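Local coordinates for putative hexulose 6 phosphate synthase (Salmonella typhimurium, PDB 3F4W), which adopts the eight-stranded TIM-barrel fold of the orotidine 5'-phosphate decarboxylase / HUMPS family and pairs with a second copy of itself, at residues A[61-66]-A[85-90]; A[122-127]-A[156-161]. All coordinates share one frame; numbering follows the deposited sequence.

Interaction 1 of 2, residues A[61-66]-A[85-90]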
loop_
_atom_site.group_PDB
_atom_site.type_symbol
_atom_site.label_atom_id
_atom_site.label_comp_id
_atom_site.label_asym_id
_atom_site.label_seq_id
_atom_site.Cartn_x
_atom_site.Cartn_y
_atom_site.Cartn_z
ATOM N N LYS A 61 2.305 -3.699 -2.499
ATOM C CA LYS A 61 2.687 -3.432 -1.112
ATOM C C LYS A 61 1.491 -3.623 -0.184
ATOM O O LYS A 61 1.159 -2.747 0.623
ATOM C CB LYS A 61 3.258 -2.018 -0.958
ATOM C CG LYS A 61 4.686 -1.855 -1.457
ATOM C CD LYS A 61 5.220 -0.470 -1.115
ATOM C CE LYS A 61 6.635 -0.269 -1.631
ATOM N NZ LYS A 61 6.660 -0.099 -3.107
ATOM N N ILE A 62 0.853 -4.779 -0.310
ATOM C CA ILE A 62 -0.343 -5.107 0.452
ATOM C C ILE A 62 -0.143 -5.001 1.965
ATOM O O ILE A 62 0.857 -5.471 2.512
ATOM C CB ILE A 62 -0.841 -6.517 0.089
ATOM C CG1 ILE A 62 -1.259 -6.558 -1.382
ATOM C CG2 ILE A 62 -2.008 -6.918 0.972
ATOM C CD1 ILE A 62 -1.603 -7.947 -1.882
ATOM N N MET A 63 -1.106 -4.372 2.633
ATOM C CA MET A 63 -1.042 -4.165 4.073
ATOM C C MET A 63 -2.257 -4.794 4.747
ATOM O O MET A 63 -2.250 -5.055 5.949
ATOM C CB MET A 63 -1.000 -2.668 4.388
ATOM C CG MET A 63 -0.774 -2.338 5.858
ATOM S SD MET A 63 0.902 -2.750 6.379
ATOM C CE MET A 63 0.840 -2.443 8.149
ATOM N N ASP A 64 -3.299 -5.035 3.962
ATOM C CA ASP A 64 -4.550 -5.563 4.488
ATOM C C ASP A 64 -5.356 -6.166 3.348
ATOM O O ASP A 64 -5.040 -5.951 2.177
ATOM C CB ASP A 64 -5.351 -4.456 5.190
ATOM C CG ASP A 64 -6.536 -4.998 5.983
ATOM O OD1 ASP A 64 -7.485 -4.229 6.255
ATOM O OD2 ASP A 64 -6.521 -6.196 6.331
ATOM N N GLY A 65 -6.396 -6.917 3.692
ATOM C CA GLY A 65 -7.247 -7.547 2.700
ATOM C C GLY A 65 -6.419 -8.422 1.786
ATOM O O GLY A 65 -6.597 -8.413 0.569
ATOM N N GLY A 66 -5.511 -9.180 2.393
ATOM C CA GLY A 66 -4.512 -9.945 1.676
ATOM C C GLY A 66 -4.998 -10.819 0.539
ATOM O O GLY A 66 -4.537 -10.680 -0.592
ATOM N N GLY A 85 6.279 -6.665 4.833
ATOM C CA GLY A 85 6.756 -7.444 5.960
ATOM C C GLY A 85 6.289 -6.883 7.292
ATOM O O GLY A 85 6.222 -7.603 8.287
ATOM N N VAL A 86 5.956 -5.594 7.313
ATOM C CA VAL A 86 5.522 -4.952 8.551
ATOM C C VAL A 86 4.058 -5.231 8.874
ATOM O O VAL A 86 3.585 -4.880 9.950
ATOM C CB VAL A 86 5.762 -3.421 8.539
ATOM C CG1 VAL A 86 7.251 -3.117 8.585
ATOM C CG2 VAL A 86 5.115 -2.782 7.326
ATOM N N THR A 87 3.342 -5.862 7.946
ATOM C CA THR A 87 1.933 -6.166 8.179
ATOM C C THR A 87 1.757 -7.422 9.029
ATOM O O THR A 87 2.720 -8.128 9.326
ATOM C CB THR A 87 1.136 -6.318 6.867
ATOM O OG1 THR A 87 -0.265 -6.198 7.150
ATOM C CG2 THR A 87 1.403 -7.669 6.217
ATOM N N ASP A 88 0.516 -7.697 9.415
ATOM C CA ASP A 88 0.214 -8.836 10.273
ATOM C C ASP A 88 0.481 -10.148 9.541
ATOM O O ASP A 88 0.292 -10.242 8.325
ATOM C CB ASP A 88 -1.246 -8.764 10.735
ATOM C CG ASP A 88 -1.532 -9.657 11.929
ATOM O OD1 ASP A 88 -1.793 -9.116 13.028
ATOM O OD2 ASP A 88 -1.496 -10.896 11.771
ATOM N N VAL A 89 0.927 -11.161 10.278
ATOM C CA VAL A 89 1.177 -12.469 9.679
ATOM C C VAL A 89 -0.072 -13.058 9.022
ATOM O O VAL A 89 0.030 -13.791 8.038
ATOM C CB VAL A 89 1.759 -13.476 10.695
ATOM C CG1 VAL A 89 3.152 -13.069 11.074
ATOM C CG2 VAL A 89 0.880 -13.560 11.932
ATOM N N LEU A 90 -1.241 -12.740 9.573
ATOM C CA LEU A 90 -2.523 -13.138 8.988
ATOM C C LEU A 90 -2.622 -12.698 7.533
ATOM O O LEU A 90 -3.042 -13.461 6.662
ATOM C CB LEU A 90 -3.676 -12.496 9.770
ATOM C CG LEU A 90 -4.353 -13.244 10.923
ATOM C CD1 LEU A 90 -3.496 -14.369 11.440
ATOM C CD2 LEU A 90 -4.739 -12.271 12.041
#

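Interaction 2 of 2, residues A[122-127]-A[156-161]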
loop_
_atom_site.group_PDB
_atom_site.type_symbol
_atom_site.label_atom_id
_atom_site.label_comp_id
_atom_site.label_asym_id
_atom_site.label_seq_id
_atom_site.Cartn_x
_atom_site.Cartn_y
_atom_site.Cartn_z
ATOM N N LEU A 122 10.386 -15.153 11.966
ATOM C CA LEU A 122 8.947 -15.264 12.126
ATOM C C LEU A 122 8.264 -15.553 10.791
ATOM O O LEU A 122 7.395 -16.419 10.702
ATOM C CB LEU A 122 8.400 -13.975 12.740
ATOM C CG LEU A 122 6.978 -13.985 13.296
ATOM C CD1 LEU A 122 6.760 -12.798 14.223
ATOM C CD2 LEU A 122 5.992 -13.957 12.163
ATOM N N LEU A 123 8.664 -14.825 9.754
ATOM C CA LEU A 123 8.001 -14.923 8.457
ATOM C C LEU A 123 8.288 -16.242 7.756
ATOM O O LEU A 123 7.400 -16.837 7.141
ATOM C CB LEU A 123 8.393 -13.749 7.561
ATOM C CG LEU A 123 7.984 -12.383 8.111
ATOM C CD1 LEU A 123 8.436 -11.273 7.177
ATOM C CD2 LEU A 123 6.477 -12.327 8.351
ATOM N N GLU A 124 9.529 -16.702 7.850
ATOM C CA GLU A 124 9.901 -17.966 7.233
ATOM C C GLU A 124 9.156 -19.134 7.865
ATOM O O GLU A 124 8.679 -20.027 7.166
ATOM C CB GLU A 124 11.411 -18.190 7.315
ATOM C CG GLU A 124 12.199 -17.358 6.320
ATOM C CD GLU A 124 13.568 -17.939 6.036
ATOM O OE1 GLU A 124 13.715 -18.648 5.014
ATOM O OE2 GLU A 124 14.492 -17.699 6.839
ATOM N N GLU A 125 9.052 -19.131 9.188
ATOM C CA GLU A 125 8.349 -20.211 9.866
ATOM C C GLU A 125 6.843 -20.103 9.628
ATOM O O GLU A 125 6.098 -21.057 9.851
ATOM C CB GLU A 125 8.684 -20.239 11.360
ATOM C CG GLU A 125 8.185 -19.045 12.139
ATOM C CD GLU A 125 8.669 -19.047 13.583
ATOM O OE1 GLU A 125 9.858 -19.371 13.811
ATOM O OE2 GLU A 125 7.862 -18.725 14.485
ATOM N N ALA A 126 6.405 -18.941 9.149
ATOM C CA ALA A 126 4.998 -18.731 8.816
ATOM C C ALA A 126 4.691 -19.120 7.371
ATOM O O ALA A 126 3.528 -19.178 6.971
ATOM C CB ALA A 126 4.595 -17.283 9.076
ATOM N N GLY A 127 5.737 -19.379 6.590
ATOM C CA GLY A 127 5.567 -19.875 5.236
ATOM C C GLY A 127 6.131 -18.995 4.133
ATOM O O GLY A 127 6.107 -19.375 2.961
ATOM N N VAL A 156 20.777 -14.296 8.143
ATOM C CA VAL A 156 19.670 -14.829 8.934
ATOM C C VAL A 156 18.762 -15.779 8.157
ATOM O O VAL A 156 18.255 -16.746 8.719
ATOM C CB VAL A 156 18.807 -13.703 9.541
ATOM C CG1 VAL A 156 17.667 -14.293 10.355
ATOM C CG2 VAL A 156 19.663 -12.783 10.397
ATOM N N ARG A 157 18.548 -15.505 6.873
ATOM C CA ARG A 157 17.621 -16.314 6.083
ATOM C C ARG A 157 18.033 -17.785 6.030
ATOM O O ARG A 157 19.218 -18.107 5.950
ATOM C CB ARG A 157 17.443 -15.739 4.671
ATOM C CG ARG A 157 18.631 -15.917 3.743
ATOM C CD ARG A 157 18.560 -17.222 2.956
ATOM N NE ARG A 157 19.784 -17.439 2.191
ATOM C CZ ARG A 157 19.924 -17.144 0.904
ATOM N NH1 ARG A 157 18.907 -16.634 0.226
ATOM N NH2 ARG A 157 21.076 -17.368 0.291
ATOM N N ARG A 158 17.044 -18.673 6.076
ATOM C CA ARG A 158 17.299 -20.109 6.026
ATOM C C ARG A 158 17.076 -20.686 4.633
ATOM O O ARG A 158 17.950 -21.354 4.082
ATOM C CB ARG A 158 16.415 -20.849 7.033
ATOM C CG ARG A 158 16.771 -20.585 8.483
ATOM C CD ARG A 158 15.882 -21.393 9.414
ATOM N NE ARG A 158 16.056 -21.014 10.812
ATOM C CZ ARG A 158 15.361 -21.537 11.818
ATOM N NH1 ARG A 158 14.444 -22.466 11.578
ATOM N NH2 ARG A 158 15.584 -21.131 13.063
ATOM N N LYS A 159 15.902 -20.424 4.071
ATOM C CA LYS A 159 15.523 -21.000 2.785
ATOM C C LYS A 159 15.045 -19.950 1.792
ATOM O O LYS A 159 15.132 -20.149 0.581
ATOM C CB LYS A 159 14.424 -22.049 2.973
ATOM C CG LYS A 159 14.891 -23.340 3.625
ATOM C CD LYS A 159 13.768 -24.368 3.651
ATOM C CE LYS A 159 14.250 -25.710 4.178
ATOM N NZ LYS A 159 13.158 -26.725 4.194
ATOM N N ALA A 160 14.540 -18.833 2.308
ATOM C CA ALA A 160 13.924 -17.811 1.468
ATOM C C ALA A 160 14.780 -17.393 0.273
ATOM O O ALA A 160 15.989 -17.204 0.391
ATOM C CB ALA A 160 13.551 -16.588 2.305
ATOM N N ARG A 161 14.131 -17.271 -0.879
ATOM C CA ARG A 161 14.705 -16.605 -2.039
ATOM C C ARG A 161 14.802 -15.132 -1.656
ATOM O O ARG A 161 13.958 -14.634 -0.912
ATOM C CB ARG A 161 13.769 -16.790 -3.232
ATOM C CG ARG A 161 14.346 -16.437 -4.588
ATOM C CD ARG A 161 13.303 -16.651 -5.688
ATOM N NE ARG A 161 13.814 -16.278 -7.004
ATOM C CZ ARG A 161 13.055 -16.078 -8.078
ATOM N NH1 ARG A 161 11.734 -16.210 -8.009
ATOM N NH2 ARG A 161 13.621 -15.741 -9.226
#

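Interaction 1 of 2, residues A[61-66]-A[85-90]
Met63 lays its thioether along the side chain of Thr87, the two running past each other in opposite directions, with Met63 SD 3.6 Å from Thr87 CB. The contact joins two neighbouring beta-alpha loops of the TIM barrel: 61-66 leaves strand 55-62 toward helix 66-75, while 85-90 follows strand 80-84 and enters helix 89-102. The Met63 chain starts anti to the backbone nitrogen (chi1 -173°) and bends at chi2, a course that carries its sulfur alongside Thr87 and its methyl CE to 4.1 Å from Val86 O. Val86 adds one branch, its CG2 standing 4.3 Å from Met63 SD. A long, flexible, weakly polar side chain suits this place, because it can pack on Thr87 and Val86 together, and it also packs on Cys112 of the second subunit. Threonine combines an apolar flank for the sulfur with a hydroxyl for the backbone. Further along each loop, Asp64 and Asp88 serve the dimer: Asp64 accepts from the backbone nitrogens of Thr137 and Asp138 of the second subunit, and Asp88 forms a salt bridge with Arg144 of that subunit. Asp88 also N-caps helix 89-102, its OD2 receiving Leu90 N at 2.9 Å through the anti lone pair. The two loops are tied directly by Thr87 OG1, which donates to Met63 O at a short 2.6 Å and approaches from above the carbonyl plane, 36° out of it.

Interaction 2 of 2, residues A[122-127]-A[156-161]
The last turn of helix 116-126 lies beside the irregular segment 156-161, which links helix 147-156 to strand 161-165, and the backbones come nearest at Glu124 and Ala160, with CA atoms 7.0 Å apart. In this part of the TIM barrel, helix 116-126 thereby holds the alpha-beta loop that follows helix 147-156. On the helix side Glu124 makes every contact. Its chain, extended beyond CG, reaches into the turn, where three successive backbone N-H groups converge on the carboxylate. Glu124 OE2 takes Arg158 N at 2.8 Å through its syn lone pair. Glu124 OE1 takes two donors: Lys159 N at 3.0 Å, again on the syn lone pair and nearly straight (164°), and Ala160 N at 2.8 Å, displaced 32° from the carboxylate plane. Ala160 CB, 3.4 Å from Glu124 OE1, is small enough to sit close beside the carboxylate while packing on Leu131. Within the turn, Arg157 folds back, bent at chi2 (90°), and its NH1 donates to Ala160 O at 3.0 Å. Glutamate suits its position because it is long enough to span the gap and has two acceptor oxygens for the three amides. Gripped through both oxygens, the carboxylate should have little rotational freedom, and the converging N-H dipoles, with Arg158 NE 5.4 Å from Glu124 OE2, probably favour its ionised form.

Both contacts belong to one barrel, yet they join its parts at opposite ends of the strands. Interaction 1 connects loops at the C-terminal ends of strands 55-62 and 80-84, the end where TIM barrels generally place their active sites, and it lies at the dimer interface. Interaction 2 fixes the turn leading into the N-terminal end of strand 161-165, and the second subunit does not touch its segments. Their centres are about 16 Å apart. Helix packing bridges them: Val89, opening helix 89-102, packs against Leu122 of helix 116-126, so that a residue of one contact's segments touches a residue of the other's.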